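Local coordinates for protein putative mandelate racemase (Bordetella bronchiseptica, PDB 3OZY) that is of unknown function but binds magnesium in an enolase-superfamily barrel and probably acts on sugar diacids, at residues R249-E254 with I271-A276; Q275-R280 with N302-N307; Q204-H209 with Y224-P229; Y257-F262 with A287-A292; H298-P303 with S322-M327. One frame throughout, in Å; residues are numbered along the deposited sequence.

Contact 1: R249-E254 with I271-A276; sequences RIATGE and IDVLQA. With MG (magnesium ion), chain C.
The flat amide of Gln-275 lies against the methyl of Ala-251, its CD 3.7 Å from Ala-251 CB, while its ends point to different polar partners: NE2 donates to Glu-227, and OE1 lies 2.8 Å from the oxygen of water 1. At the opposite end of the strand pair, OD2 of the Asp-272 carboxylate reaches the backbone of the facing strand. Ile-250 N donates to the anti lone pair of Asp-272 OD2 at 2.8 Å in an almost straight bond (178°), and OD1 turns to a salt bridge with Arg-242. The carboxylate of Glu-254 reaches past the strand end to the metal, OE2 binding MG at 2.2 Å; water 1 accepts from Glu-254 N. Between these groups the strands pair in parallel. Ile-250 O accepts from both Asp-272 N and Val-273 N, the latter at 3.1 Å, and Thr-252 N donates to Val-273 O at 3.2 Å, nearly along the C=O axis. Thr-252 O then takes Gln-275 N at 2.9 Å. Gly-253 has a phi of 160°, a conformation calling for glycine, and comes so near Gln-275 N that a CB would clash. Strand 249-252 is enclosed in the barrel sheet between 225-227 and 273-274. Thr-252 and Ile-271 face Tyr-265 of the connecting helix 258-267, whereas Ala-251 and Val-273 touch Trp-225.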
# COMPACT_ATOMS: atom_id res chain seq x y z
N ARG A 249 20.18 -18.01 -3.19
CA ARG A 249 19.83 -16.59 -3.16
C ARG A 249 18.52 -16.36 -2.42
O ARG A 249 17.56 -17.12 -2.62
CB ARG A 249 19.70 -16.07 -4.59
CG ARG A 249 20.97 -16.15 -5.40
CD ARG A 249 20.68 -16.23 -6.90
NE ARG A 249 21.92 -16.38 -7.66
CZ ARG A 249 22.56 -17.53 -7.82
NH1 ARG A 249 22.06 -18.64 -7.29
NH2 ARG A 249 23.70 -17.57 -8.51
N ILE A 250 18.46 -15.32 -1.60
CA ILE A 250 17.20 -14.91 -0.98
C ILE A 250 16.52 -13.90 -1.92
O ILE A 250 17.09 -12.84 -2.22
CB ILE A 250 17.43 -14.33 0.43
CG1 ILE A 250 18.17 -15.34 1.31
CG2 ILE A 250 16.11 -13.89 1.07
CD1 ILE A 250 17.53 -16.72 1.37
N ALA A 251 15.33 -14.24 -2.40
CA ALA A 251 14.63 -13.46 -3.41
C ALA A 251 13.27 -13.00 -2.91
O ALA A 251 12.55 -13.75 -2.26
CB ALA A 251 14.44 -14.30 -4.67
N THR A 252 12.92 -11.75 -3.21
CA THR A 252 11.57 -11.27 -2.94
C THR A 252 11.32 -10.03 -3.78
O THR A 252 12.26 -9.38 -4.25
CB THR A 252 11.33 -11.00 -1.43
OG1 THR A 252 9.95 -10.72 -1.22
CG2 THR A 252 12.21 -9.84 -0.91
N GLY A 253 10.05 -9.72 -4.02
CA GLY A 253 9.75 -8.45 -4.64
C GLY A 253 8.40 -8.29 -5.32
O GLY A 253 8.00 -7.15 -5.58
N GLU A 254 7.69 -9.37 -5.61
CA GLU A 254 6.40 -9.20 -6.28
C GLU A 254 5.41 -8.42 -5.42
O GLU A 254 4.49 -7.80 -5.94
CB GLU A 254 5.81 -10.53 -6.72
CG GLU A 254 5.18 -11.32 -5.61
CD GLU A 254 4.96 -12.75 -6.03
OE1 GLU A 254 3.82 -13.23 -5.95
OE2 GLU A 254 5.95 -13.38 -6.44
N ILE A 271 18.65 -9.01 1.10
CA ILE A 271 18.16 -9.48 -0.20
C ILE A 271 19.29 -9.78 -1.18
O ILE A 271 20.27 -9.03 -1.26
CB ILE A 271 17.15 -8.46 -0.80
CG1 ILE A 271 16.33 -9.07 -1.95
CG2 ILE A 271 17.86 -7.15 -1.21
CD1 ILE A 271 15.15 -8.15 -2.34
N ASP A 272 19.15 -10.87 -1.93
CA ASP A 272 20.09 -11.22 -3.01
C ASP A 272 19.51 -10.90 -4.38
O ASP A 272 20.23 -10.45 -5.28
CB ASP A 272 20.45 -12.70 -2.96
CG ASP A 272 21.25 -13.07 -1.73
OD1 ASP A 272 22.33 -12.47 -1.51
OD2 ASP A 272 20.78 -13.95 -0.99
N VAL A 273 18.22 -11.18 -4.55
CA VAL A 273 17.55 -11.01 -5.83
C VAL A 273 16.31 -10.15 -5.63
O VAL A 273 15.38 -10.54 -4.92
CB VAL A 273 17.14 -12.37 -6.43
CG1 VAL A 273 16.27 -12.18 -7.67
CG2 VAL A 273 18.37 -13.22 -6.75
N LEU A 274 16.33 -8.97 -6.25
CA LEU A 274 15.19 -8.06 -6.23
C LEU A 274 14.24 -8.48 -7.34
O LEU A 274 14.66 -8.62 -8.48
CB LEU A 274 15.64 -6.62 -6.45
CG LEU A 274 16.45 -5.93 -5.35
CD1 LEU A 274 17.85 -6.54 -5.19
CD2 LEU A 274 16.55 -4.45 -5.69
N GLN A 275 12.96 -8.66 -7.01
CA GLN A 275 12.02 -9.19 -7.99
C GLN A 275 10.94 -8.19 -8.39
O GLN A 275 9.87 -8.56 -8.87
CB GLN A 275 11.41 -10.50 -7.50
CG GLN A 275 12.45 -11.58 -7.24
CD GLN A 275 11.80 -12.87 -6.84
OE1 GLN A 275 11.17 -12.95 -5.79
NE2 GLN A 275 11.94 -13.89 -7.68
N ALA A 276 11.25 -6.90 -8.24
CA ALA A 276 10.34 -5.84 -8.67
C ALA A 276 9.83 -6.09 -10.09
O ALA A 276 10.62 -6.26 -11.01
CB ALA A 276 11.03 -4.49 -8.59
MG MG C . 6.35 -15.51 -6.42
O HOH W 1 8.50 -12.13 -5.35
O HOH W 2 4.00 -15.82 -6.34
O HOH W 3 5.99 -15.47 -4.23
O HOH W 4 6.08 -15.88 -8.75

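Contact 2: Q275-R280 with N302-N307; sequences QADASR and NPHTFN
A histidine-carboxylate hydrogen bond joins the loops that follow barrel strands 273-274 and 300-301, an arrangement consistent with the His-Asp pair of mandelate racemase relatives. His-304 ND1 donates to the anti lone pair of Asp-277 OD2 at 2.7 Å, with the oxygen close to the imidazole plane although carboxylate and ring are turned 46° apart. Arg-280 CD approaches the same nitrogen obliquely, 3.6 Å from His-304 ND1, and its guanidinium goes on to bind Glu-254 O, Ser-53 and Asn-255. The carboxylate would favour a proton on ND1 and could make NE2 more basic. In the next shell, an Asx turn fixes Asp-277: OD1 accepts from Ser-279 N at 2.8 Å and from Ser-279 OG, both above the carboxylate plane, and also from Asn-315. With CG anti to the backbone N (chi1 -178°), the group swings across to the histidine. The His-304 backbone is held too, its N donating to Gln-275 O at 3.0 Å. Over one face of the imidazole, offset toward the rim, Phe-306 N stands 3.3 Å above the plane of the His-304 ring.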
# COMPACT_ATOMS: atom_id res chain seq x y z
N GLN A 275 12.96 -8.66 -7.01
CA GLN A 275 12.02 -9.19 -7.99
C GLN A 275 10.94 -8.19 -8.39
O GLN A 275 9.87 -8.56 -8.87
CB GLN A 275 11.41 -10.50 -7.50
CG GLN A 275 12.45 -11.58 -7.24
CD GLN A 275 11.80 -12.87 -6.84
OE1 GLN A 275 11.17 -12.95 -5.79
NE2 GLN A 275 11.94 -13.89 -7.68
N ALA A 276 11.25 -6.90 -8.24
CA ALA A 276 10.34 -5.84 -8.67
C ALA A 276 9.83 -6.09 -10.09
O ALA A 276 10.62 -6.26 -11.01
CB ALA A 276 11.03 -4.49 -8.59
N ASP A 277 8.51 -6.09 -10.23
CA ASP A 277 7.82 -6.35 -11.49
C ASP A 277 7.46 -4.99 -12.09
O ASP A 277 6.86 -4.15 -11.42
CB ASP A 277 6.56 -7.16 -11.15
CG ASP A 277 5.71 -7.57 -12.35
OD1 ASP A 277 5.75 -6.92 -13.41
OD2 ASP A 277 4.93 -8.55 -12.20
N ALA A 278 7.83 -4.75 -13.35
CA ALA A 278 7.49 -3.49 -13.99
C ALA A 278 5.99 -3.16 -13.92
O ALA A 278 5.61 -1.99 -13.93
CB ALA A 278 7.96 -3.48 -15.44
N SER A 279 5.15 -4.20 -13.88
CA SER A 279 3.70 -4.03 -13.87
C SER A 279 3.08 -3.91 -12.48
O SER A 279 1.86 -3.78 -12.36
CB SER A 279 3.01 -5.16 -14.64
OG SER A 279 3.14 -6.39 -13.94
N ARG A 280 3.91 -3.98 -11.43
CA ARG A 280 3.42 -3.91 -10.05
C ARG A 280 4.12 -2.84 -9.22
O ARG A 280 3.47 -2.12 -8.46
CB ARG A 280 3.59 -5.27 -9.33
CG ARG A 280 2.88 -6.43 -10.00
CD ARG A 280 3.32 -7.78 -9.43
NE ARG A 280 2.81 -8.08 -8.09
CZ ARG A 280 1.63 -8.62 -7.84
NH1 ARG A 280 0.80 -8.90 -8.84
NH2 ARG A 280 1.26 -8.90 -6.59
N ASN A 302 15.80 -9.77 -11.00
CA ASN A 302 15.14 -10.79 -11.82
C ASN A 302 13.66 -10.62 -11.51
O ASN A 302 13.19 -11.05 -10.45
CB ASN A 302 15.59 -12.20 -11.43
CG ASN A 302 17.07 -12.43 -11.65
OD1 ASN A 302 17.85 -12.50 -10.70
ND2 ASN A 302 17.47 -12.55 -12.90
N PRO A 303 12.91 -9.95 -12.40
CA PRO A 303 11.54 -9.56 -12.05
C PRO A 303 10.57 -10.74 -11.94
O PRO A 303 10.70 -11.74 -12.64
CB PRO A 303 11.11 -8.68 -13.23
CG PRO A 303 11.95 -9.16 -14.36
CD PRO A 303 13.30 -9.43 -13.72
N HIS A 304 9.60 -10.58 -11.05
CA HIS A 304 8.35 -11.30 -11.16
C HIS A 304 7.64 -10.79 -12.42
O HIS A 304 7.70 -9.59 -12.73
CB HIS A 304 7.52 -11.00 -9.90
CG HIS A 304 6.10 -11.45 -9.97
ND1 HIS A 304 5.11 -10.71 -10.58
CD2 HIS A 304 5.49 -12.56 -9.48
CE1 HIS A 304 3.96 -11.35 -10.47
NE2 HIS A 304 4.16 -12.47 -9.80
N THR A 305 6.99 -11.69 -13.17
CA THR A 305 6.32 -11.31 -14.42
C THR A 305 4.91 -11.90 -14.56
O THR A 305 4.24 -11.70 -15.57
CB THR A 305 7.11 -11.82 -15.62
OG1 THR A 305 6.97 -13.24 -15.68
CG2 THR A 305 8.58 -11.45 -15.52
N PHE A 306 4.46 -12.61 -13.53
CA PHE A 306 3.33 -13.54 -13.62
C PHE A 306 1.97 -12.84 -13.51
O PHE A 306 1.57 -12.44 -12.42
CB PHE A 306 3.51 -14.55 -12.49
CG PHE A 306 2.66 -15.81 -12.59
CD1 PHE A 306 3.20 -16.99 -13.09
CD2 PHE A 306 1.37 -15.83 -12.08
CE1 PHE A 306 2.46 -18.16 -13.11
CE2 PHE A 306 0.63 -17.00 -12.11
CZ PHE A 306 1.18 -18.16 -12.63
N ASN A 307 1.30 -12.67 -14.65
CA ASN A 307 -0.14 -12.36 -14.71
C ASN A 307 -0.69 -12.51 -16.12
O ASN A 307 -1.72 -13.16 -16.31
CB ASN A 307 -0.50 -10.97 -14.19
CG ASN A 307 -1.99 -10.83 -13.94
OD1 ASN A 307 -2.51 -11.40 -12.98
ND2 ASN A 307 -2.69 -10.12 -14.82

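Contact 3: Q204-H209 with Y224-P229; sequences QSLGRH and YWFEEP. With MG (magnesium ion), chain C; ACY (acetic acid), chain G.
Within the beta-alpha-beta unit formed by strand 197-201, helix 208-220 and strand 225-227, this contact flanks the magnesium site at the C-terminal mouth of the barrel. Glu-227 OE2 binds MG at 2.2 Å, and Asp-201 and Glu-254 complete the protein ligands. The next residue links to the other segment through its backbone: Glu-228 O accepts from Gln-204 N at 2.8 Å on an in-plane lone pair, and its carboxylate passes obliquely beside the Gln-204 chain, OE1 3.5 Å from Gln-204 CG. Farther along the 204-209 segment, Leu-206 CD1 meets the edge of the Phe-226 ring, 3.9 Å from Phe-226 CZ, while Pro-229 CB covers one ring face over its centre. Gly-207 is the N-cap of helix 208-220, whose first turn offers Arg-208 N to an acetate, probably from the crystallisation liquor, at 2.8 Å from OXT. Glu-228 OE2 accepts from Asn-255 ND2, and OE1 from water 3, at 2.7 Å from its oxygen. As that water is a metal ligand, Glu-228 is a second-shell carboxylate that probably orients and polarises it.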
# COMPACT_ATOMS: atom_id res chain seq x y z
N GLN A 204 5.41 -16.31 1.08
CA GLN A 204 5.33 -15.72 2.42
C GLN A 204 4.75 -16.65 3.48
O GLN A 204 4.26 -16.19 4.51
CB GLN A 204 4.50 -14.42 2.42
CG GLN A 204 4.84 -13.41 1.35
CD GLN A 204 4.02 -12.13 1.51
OE1 GLN A 204 4.06 -11.48 2.55
NE2 GLN A 204 3.26 -11.77 0.47
N SER A 205 4.81 -17.96 3.23
CA SER A 205 4.09 -18.93 4.05
C SER A 205 4.80 -19.42 5.30
O SER A 205 4.18 -20.10 6.12
CB SER A 205 3.74 -20.17 3.22
OG SER A 205 2.82 -19.85 2.21
N LEU A 206 6.09 -19.14 5.42
CA LEU A 206 6.86 -19.70 6.52
C LEU A 206 7.24 -18.66 7.55
O LEU A 206 7.39 -17.47 7.22
CB LEU A 206 8.15 -20.33 5.99
CG LEU A 206 7.95 -21.43 4.95
CD1 LEU A 206 9.28 -21.78 4.30
CD2 LEU A 206 7.30 -22.66 5.58
N GLY A 207 7.41 -19.10 8.79
CA GLY A 207 8.07 -18.31 9.80
C GLY A 207 9.58 -18.50 9.73
O GLY A 207 10.08 -19.33 8.97
N ARG A 208 10.31 -17.73 10.53
CA ARG A 208 11.77 -17.73 10.45
C ARG A 208 12.42 -19.09 10.68
O ARG A 208 13.33 -19.48 9.94
CB ARG A 208 12.37 -16.73 11.43
CG ARG A 208 12.08 -15.28 11.10
CD ARG A 208 12.54 -14.41 12.24
NE ARG A 208 12.40 -12.98 11.98
CZ ARG A 208 12.80 -12.04 12.82
NH1 ARG A 208 13.36 -12.37 13.98
NH2 ARG A 208 12.64 -10.77 12.49
N HIS A 209 11.97 -19.80 11.70
CA HIS A 209 12.62 -21.06 12.04
C HIS A 209 12.36 -22.15 11.03
O HIS A 209 13.28 -22.87 10.64
CB HIS A 209 12.27 -21.46 13.48
CG HIS A 209 12.72 -20.43 14.45
ND1 HIS A 209 11.93 -19.37 14.84
CD2 HIS A 209 13.94 -20.21 15.00
CE1 HIS A 209 12.62 -18.57 15.63
NE2 HIS A 209 13.84 -19.06 15.75
N TYR A 224 18.58 -22.54 -6.79
CA TYR A 224 19.03 -21.23 -7.26
C TYR A 224 18.59 -20.09 -6.33
O TYR A 224 19.39 -19.21 -5.99
CB TYR A 224 18.50 -21.00 -8.68
CG TYR A 224 19.10 -19.79 -9.37
CD1 TYR A 224 20.33 -19.87 -10.02
CD2 TYR A 224 18.43 -18.57 -9.39
CE1 TYR A 224 20.88 -18.77 -10.65
CE2 TYR A 224 18.97 -17.47 -10.02
CZ TYR A 224 20.19 -17.56 -10.64
OH TYR A 224 20.72 -16.45 -11.26
N TRP A 225 17.32 -20.08 -5.94
CA TRP A 225 16.81 -19.07 -5.02
C TRP A 225 15.65 -19.57 -4.19
O TRP A 225 15.04 -20.59 -4.52
CB TRP A 225 16.49 -17.74 -5.73
CG TRP A 225 15.21 -17.60 -6.56
CD1 TRP A 225 13.94 -18.06 -6.27
CD2 TRP A 225 15.10 -16.83 -7.75
NE1 TRP A 225 13.06 -17.64 -7.26
CE2 TRP A 225 13.75 -16.88 -8.17
CE3 TRP A 225 16.02 -16.10 -8.51
CZ2 TRP A 225 13.31 -16.23 -9.33
CZ3 TRP A 225 15.58 -15.46 -9.66
CH2 TRP A 225 14.24 -15.52 -10.06
N PHE A 226 15.40 -18.84 -3.10
CA PHE A 226 14.33 -19.07 -2.13
C PHE A 226 13.51 -17.77 -2.17
O PHE A 226 13.94 -16.74 -1.63
CB PHE A 226 14.97 -19.25 -0.75
CG PHE A 226 14.06 -19.79 0.33
CD1 PHE A 226 12.77 -20.18 0.08
CD2 PHE A 226 14.57 -19.94 1.62
CE1 PHE A 226 11.98 -20.72 1.11
CE2 PHE A 226 13.81 -20.46 2.64
CZ PHE A 226 12.51 -20.85 2.39
N GLU A 227 12.35 -17.82 -2.81
CA GLU A 227 11.53 -16.64 -3.08
C GLU A 227 10.40 -16.50 -2.06
O GLU A 227 9.78 -17.50 -1.67
CB GLU A 227 10.97 -16.75 -4.50
CG GLU A 227 9.89 -15.75 -4.84
CD GLU A 227 9.54 -15.77 -6.30
OE1 GLU A 227 10.26 -16.43 -7.09
OE2 GLU A 227 8.54 -15.12 -6.68
N GLU A 228 10.14 -15.26 -1.63
CA GLU A 228 9.17 -14.96 -0.57
C GLU A 228 9.20 -16.02 0.53
O GLU A 228 8.18 -16.61 0.89
CB GLU A 228 7.75 -14.77 -1.13
CG GLU A 228 7.58 -13.48 -1.94
CD GLU A 228 6.13 -13.08 -2.06
OE1 GLU A 228 5.26 -13.98 -2.12
OE2 GLU A 228 5.84 -11.86 -2.07
N PRO A 229 10.37 -16.24 1.12
CA PRO A 229 10.43 -17.26 2.18
C PRO A 229 9.60 -16.87 3.39
O PRO A 229 9.07 -17.74 4.08
CB PRO A 229 11.92 -17.28 2.55
CG PRO A 229 12.42 -15.89 2.19
CD PRO A 229 11.67 -15.57 0.92
MG MG C . 6.35 -15.51 -6.42
C ACY G . 8.17 -15.73 12.76
O ACY G . 8.43 -16.58 13.64
OXT ACY G . 8.73 -15.69 11.66
CH3 ACY G . 7.14 -14.68 13.04
O HOH W 3 5.99 -15.47 -4.23
O HOH W 2 4.00 -15.82 -6.34
O HOH W 4 6.08 -15.88 -8.75

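Contact 4: Y257-F262 with A287-A292; sequences YTRNAF and ALAISA
Two neighbouring helices of the barrel's outer layer, 258-267 and 284-296, run side by side here. Their short segments cross at -24° with the axes 9.5 Å apart at closest approach. Ile-290 is the central wedge: its CG1 lies 3.7 Å from Arg-259 CA, and its CD1 packs on the backbone at Thr-258 C and Arg-259 N and lies 3.9 Å from Phe-262 CD2. The other branch, CG2, sits over one face of the Phe-262 ring, the two side chains meeting at about a right angle. Further out, Arg-259 holds CG in the crowded position between backbone N and carbonyl carbon (chi1 73°) and bends at chi3, which lays its guanidinium flat over Ala-289. The methyl is centred under that plane, with Ala-289 CB only 3.2 Å from Arg-259 CZ, a tight fit. Arg-259 NH2 forms a salt bridge with Glu-286, on the same helix as Ala-289. The interface therefore grades from apolar packing on Leu-274 of the strand and Ala-276 of the loop after it to an exposed, charged outer side, where the ion pair probably steadies the guanidinium over the alanine.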
# COMPACT_ATOMS: atom_id res chain seq x y z
N TYR A 257 6.82 -2.62 -3.13
CA TYR A 257 6.48 -1.55 -4.06
C TYR A 257 7.46 -0.39 -4.02
O TYR A 257 7.81 0.10 -2.94
CB TYR A 257 5.07 -1.03 -3.75
CG TYR A 257 4.01 -2.07 -4.00
CD1 TYR A 257 3.38 -2.16 -5.24
CD2 TYR A 257 3.62 -2.98 -3.01
CE1 TYR A 257 2.42 -3.12 -5.49
CE2 TYR A 257 2.66 -3.95 -3.26
CZ TYR A 257 2.06 -4.01 -4.50
OH TYR A 257 1.09 -4.96 -4.78
N THR A 258 7.85 0.07 -5.21
CA THR A 258 8.78 1.19 -5.43
C THR A 258 10.21 0.86 -5.02
O THR A 258 10.47 -0.09 -4.27
CB THR A 258 8.37 2.53 -4.74
OG1 THR A 258 8.78 2.52 -3.36
CG2 THR A 258 6.87 2.81 -4.88
N ARG A 259 11.13 1.69 -5.49
CA ARG A 259 12.53 1.52 -5.12
C ARG A 259 12.74 1.69 -3.62
O ARG A 259 13.75 1.21 -3.09
CB ARG A 259 13.39 2.52 -5.89
CG ARG A 259 13.27 3.95 -5.40
CD ARG A 259 13.95 4.89 -6.38
NE ARG A 259 13.16 5.05 -7.60
CZ ARG A 259 13.58 5.73 -8.67
NH1 ARG A 259 14.79 6.27 -8.70
NH2 ARG A 259 12.78 5.85 -9.72
N ASN A 260 11.82 2.35 -2.93
CA ASN A 260 11.97 2.57 -1.49
C ASN A 260 11.96 1.27 -0.70
O ASN A 260 12.70 1.11 0.26
CB ASN A 260 10.87 3.50 -0.98
CG ASN A 260 10.82 4.80 -1.74
OD1 ASN A 260 9.84 5.10 -2.43
ND2 ASN A 260 11.88 5.56 -1.63
N ALA A 261 11.10 0.34 -1.11
CA ALA A 261 11.03 -0.96 -0.43
C ALA A 261 12.34 -1.70 -0.57
O ALA A 261 12.89 -2.25 0.39
CB ALA A 261 9.89 -1.80 -1.01
N PHE A 262 12.87 -1.72 -1.79
CA PHE A 262 14.09 -2.46 -2.07
C PHE A 262 15.31 -1.82 -1.41
O PHE A 262 16.22 -2.52 -0.97
CB PHE A 262 14.25 -2.70 -3.57
CG PHE A 262 13.13 -3.52 -4.13
CD1 PHE A 262 13.15 -4.91 -4.03
CD2 PHE A 262 12.01 -2.92 -4.66
CE1 PHE A 262 12.08 -5.67 -4.51
CE2 PHE A 262 10.93 -3.66 -5.13
CZ PHE A 262 10.97 -5.05 -5.05
N ALA A 287 10.92 0.15 -12.45
CA ALA A 287 11.74 -1.06 -12.54
C ALA A 287 13.14 -0.76 -13.06
O ALA A 287 14.11 -1.38 -12.63
CB ALA A 287 11.06 -2.11 -13.42
N LEU A 288 13.26 0.19 -14.00
CA LEU A 288 14.57 0.60 -14.49
C LEU A 288 15.45 1.07 -13.35
O LEU A 288 16.64 0.72 -13.28
CB LEU A 288 14.44 1.72 -15.52
CG LEU A 288 13.95 1.30 -16.91
CD1 LEU A 288 13.64 2.55 -17.71
CD2 LEU A 288 15.00 0.45 -17.60
N ALA A 289 14.88 1.88 -12.47
CA ALA A 289 15.64 2.43 -11.35
C ALA A 289 16.01 1.33 -10.37
O ALA A 289 17.11 1.31 -9.83
CB ALA A 289 14.82 3.50 -10.66
N ILE A 290 15.08 0.40 -10.14
CA ILE A 290 15.33 -0.70 -9.20
C ILE A 290 16.41 -1.63 -9.74
O ILE A 290 17.29 -2.05 -8.98
CB ILE A 290 14.02 -1.45 -8.87
CG1 ILE A 290 13.07 -0.52 -8.13
CG2 ILE A 290 14.32 -2.68 -8.02
CD1 ILE A 290 11.65 -1.03 -8.05
N SER A 291 16.38 -1.92 -11.03
CA SER A 291 17.40 -2.77 -11.64
C SER A 291 18.78 -2.15 -11.49
O SER A 291 19.76 -2.83 -11.17
CB SER A 291 17.05 -3.00 -13.12
OG SER A 291 18.09 -3.71 -13.78
N ALA A 292 18.86 -0.85 -11.74
CA ALA A 292 20.12 -0.12 -11.60
C ALA A 292 20.62 -0.15 -10.16
O ALA A 292 21.82 -0.38 -9.92
CB ALA A 292 19.96 1.32 -12.06

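Contact 5: H298-P303 with S322-M327; sequences HLAWNP and SPHPAM
The imidazole of His-324 packs with one face against the backbone of strand 300-301, Trp-301 N over the ring centre. From the same residue Trp-301 CB makes a CH-pi contact, 3.9 Å from the centroid of the His-324 ring and near its normal. Leu-299 O comes to the imidazole edge, 3.3 Å from His-324 CE1, and NE2 donates to Ser-291 O of helix 284-296, so the ring's rotation is defined from several directions. An ST turn, in which Ser-322 OG accepts from His-324 N, shapes the chain leading to it. The indole of Trp-301 shows its edge to His-324 CD2, while Pro-303 CD covers one of its faces; its NE1 donates to Ala-276 O. On the other side of the strand, Asn-302 points its amide to the 322-327 segment, ND2 giving a bond to Pro-325 O at 2.8 Å, in the amide plane and nearly along the C=O axis. Water 5 accepts from Asn-302 ND2 at 3.1 Å and from Met-327 N at 3.0 Å. Water 6 donates to Pro-303 O and, at 2.8 Å, to Met-327 O. This junction of packed histidine, side-chain bond and two bridging waters belongs to the last beta-alpha-beta unit of the barrel: strand 300-301, helix 309-321, strand 328-331.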
# COMPACT_ATOMS: atom_id res chain seq x y z
N HIS A 298 25.69 -4.69 -6.11
CA HIS A 298 26.25 -6.00 -6.44
C HIS A 298 25.25 -7.12 -6.17
O HIS A 298 25.63 -8.24 -5.79
CB HIS A 298 27.58 -6.23 -5.71
CG HIS A 298 28.58 -5.16 -5.98
ND1 HIS A 298 29.40 -5.18 -7.08
CD2 HIS A 298 28.83 -3.99 -5.34
CE1 HIS A 298 30.15 -4.09 -7.08
NE2 HIS A 298 29.82 -3.35 -6.04
N LEU A 299 23.98 -6.80 -6.39
CA LEU A 299 22.87 -7.74 -6.27
C LEU A 299 22.22 -7.92 -7.63
O LEU A 299 22.60 -7.27 -8.60
CB LEU A 299 21.85 -7.21 -5.25
CG LEU A 299 22.43 -6.88 -3.87
CD1 LEU A 299 21.36 -6.22 -3.01
CD2 LEU A 299 23.00 -8.10 -3.19
N ALA A 300 21.23 -8.81 -7.71
CA ALA A 300 20.59 -9.11 -8.98
C ALA A 300 19.17 -8.58 -9.01
O ALA A 300 18.51 -8.49 -7.97
CB ALA A 300 20.58 -10.63 -9.20
N TRP A 301 18.70 -8.21 -10.20
CA TRP A 301 17.28 -7.94 -10.44
C TRP A 301 16.78 -8.98 -11.43
O TRP A 301 17.29 -9.07 -12.55
CB TRP A 301 17.05 -6.53 -11.00
CG TRP A 301 15.64 -6.28 -11.43
CD1 TRP A 301 14.54 -6.14 -10.61
CD2 TRP A 301 15.16 -6.14 -12.77
NE1 TRP A 301 13.41 -5.92 -11.37
CE2 TRP A 301 13.76 -5.91 -12.70
CE3 TRP A 301 15.76 -6.18 -14.03
CZ2 TRP A 301 12.98 -5.74 -13.83
CZ3 TRP A 301 14.98 -6.01 -15.15
CH2 TRP A 301 13.60 -5.78 -15.05
N ASN A 302 15.80 -9.77 -11.00
CA ASN A 302 15.14 -10.79 -11.82
C ASN A 302 13.66 -10.62 -11.51
O ASN A 302 13.19 -11.05 -10.45
CB ASN A 302 15.59 -12.20 -11.43
CG ASN A 302 17.07 -12.43 -11.65
OD1 ASN A 302 17.85 -12.50 -10.70
ND2 ASN A 302 17.47 -12.55 -12.90
N PRO A 303 12.91 -9.95 -12.40
CA PRO A 303 11.54 -9.56 -12.05
C PRO A 303 10.57 -10.74 -11.94
O PRO A 303 10.70 -11.74 -12.64
CB PRO A 303 11.11 -8.68 -13.23
CG PRO A 303 11.95 -9.16 -14.36
CD PRO A 303 13.30 -9.43 -13.72
N SER A 322 19.18 -5.55 -19.80
CA SER A 322 19.91 -5.49 -18.54
C SER A 322 21.05 -6.50 -18.43
O SER A 322 20.90 -7.66 -18.82
CB SER A 322 18.95 -5.70 -17.37
OG SER A 322 19.67 -5.93 -16.17
N PRO A 323 22.20 -6.07 -17.88
CA PRO A 323 23.33 -6.98 -17.68
C PRO A 323 23.13 -8.00 -16.55
O PRO A 323 23.98 -8.86 -16.35
CB PRO A 323 24.48 -6.03 -17.31
CG PRO A 323 23.80 -4.88 -16.68
CD PRO A 323 22.55 -4.69 -17.52
N HIS A 324 22.02 -7.93 -15.82
CA HIS A 324 21.79 -8.93 -14.79
C HIS A 324 21.70 -10.33 -15.39
O HIS A 324 21.20 -10.49 -16.49
CB HIS A 324 20.49 -8.64 -14.04
CG HIS A 324 20.58 -7.45 -13.14
ND1 HIS A 324 21.38 -7.43 -12.01
CD2 HIS A 324 19.98 -6.24 -13.20
CE1 HIS A 324 21.27 -6.25 -11.42
NE2 HIS A 324 20.43 -5.51 -12.13
N PRO A 325 22.17 -11.35 -14.65
CA PRO A 325 22.03 -12.72 -15.14
C PRO A 325 20.56 -13.01 -15.38
O PRO A 325 19.71 -12.65 -14.56
CB PRO A 325 22.52 -13.58 -13.98
CG PRO A 325 23.24 -12.65 -13.05
CD PRO A 325 22.65 -11.30 -13.25
N ALA A 326 20.24 -13.65 -16.50
CA ALA A 326 18.85 -13.89 -16.84
C ALA A 326 18.26 -15.08 -16.09
O ALA A 326 18.85 -16.16 -16.07
CB ALA A 326 18.71 -14.11 -18.34
N MET A 327 17.09 -14.88 -15.49
CA MET A 327 16.33 -15.97 -14.89
C MET A 327 14.88 -15.52 -15.00
O MET A 327 14.26 -15.07 -14.03
CB MET A 327 16.76 -16.21 -13.44
CG MET A 327 16.11 -17.43 -12.77
SD MET A 327 16.29 -18.98 -13.68
CE MET A 327 18.02 -19.34 -13.38
O HOH W 5 15.50 -12.35 -15.33
O HOH W 6 12.80 -12.69 -14.23

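In the fold
All five contacts belong to the enolase-type barrel domain; four involve its strands and the loops after them, and contact 4 the helices outside. Contact 3 comes first along the chain, then contact 1 on the adjoining strands 249-252 and 273-274, then contacts 2 and 5, which pass the chain on through strand 300-301; contact 4 interleaves with contact 1. Contacts 1 and 3, with centres about 11 Å apart, supply Glu-254 and Glu-227 to one magnesium ion, and contact 2, its centre about 11 Å from that of contact 1, brings His-304 beside it. Contacts 3 and 4 lie farthest apart, centres about 21 Å. Successive strand ends thus build the metal site, while contact 5 joins strand 300-301 to the loop before strand 328-331.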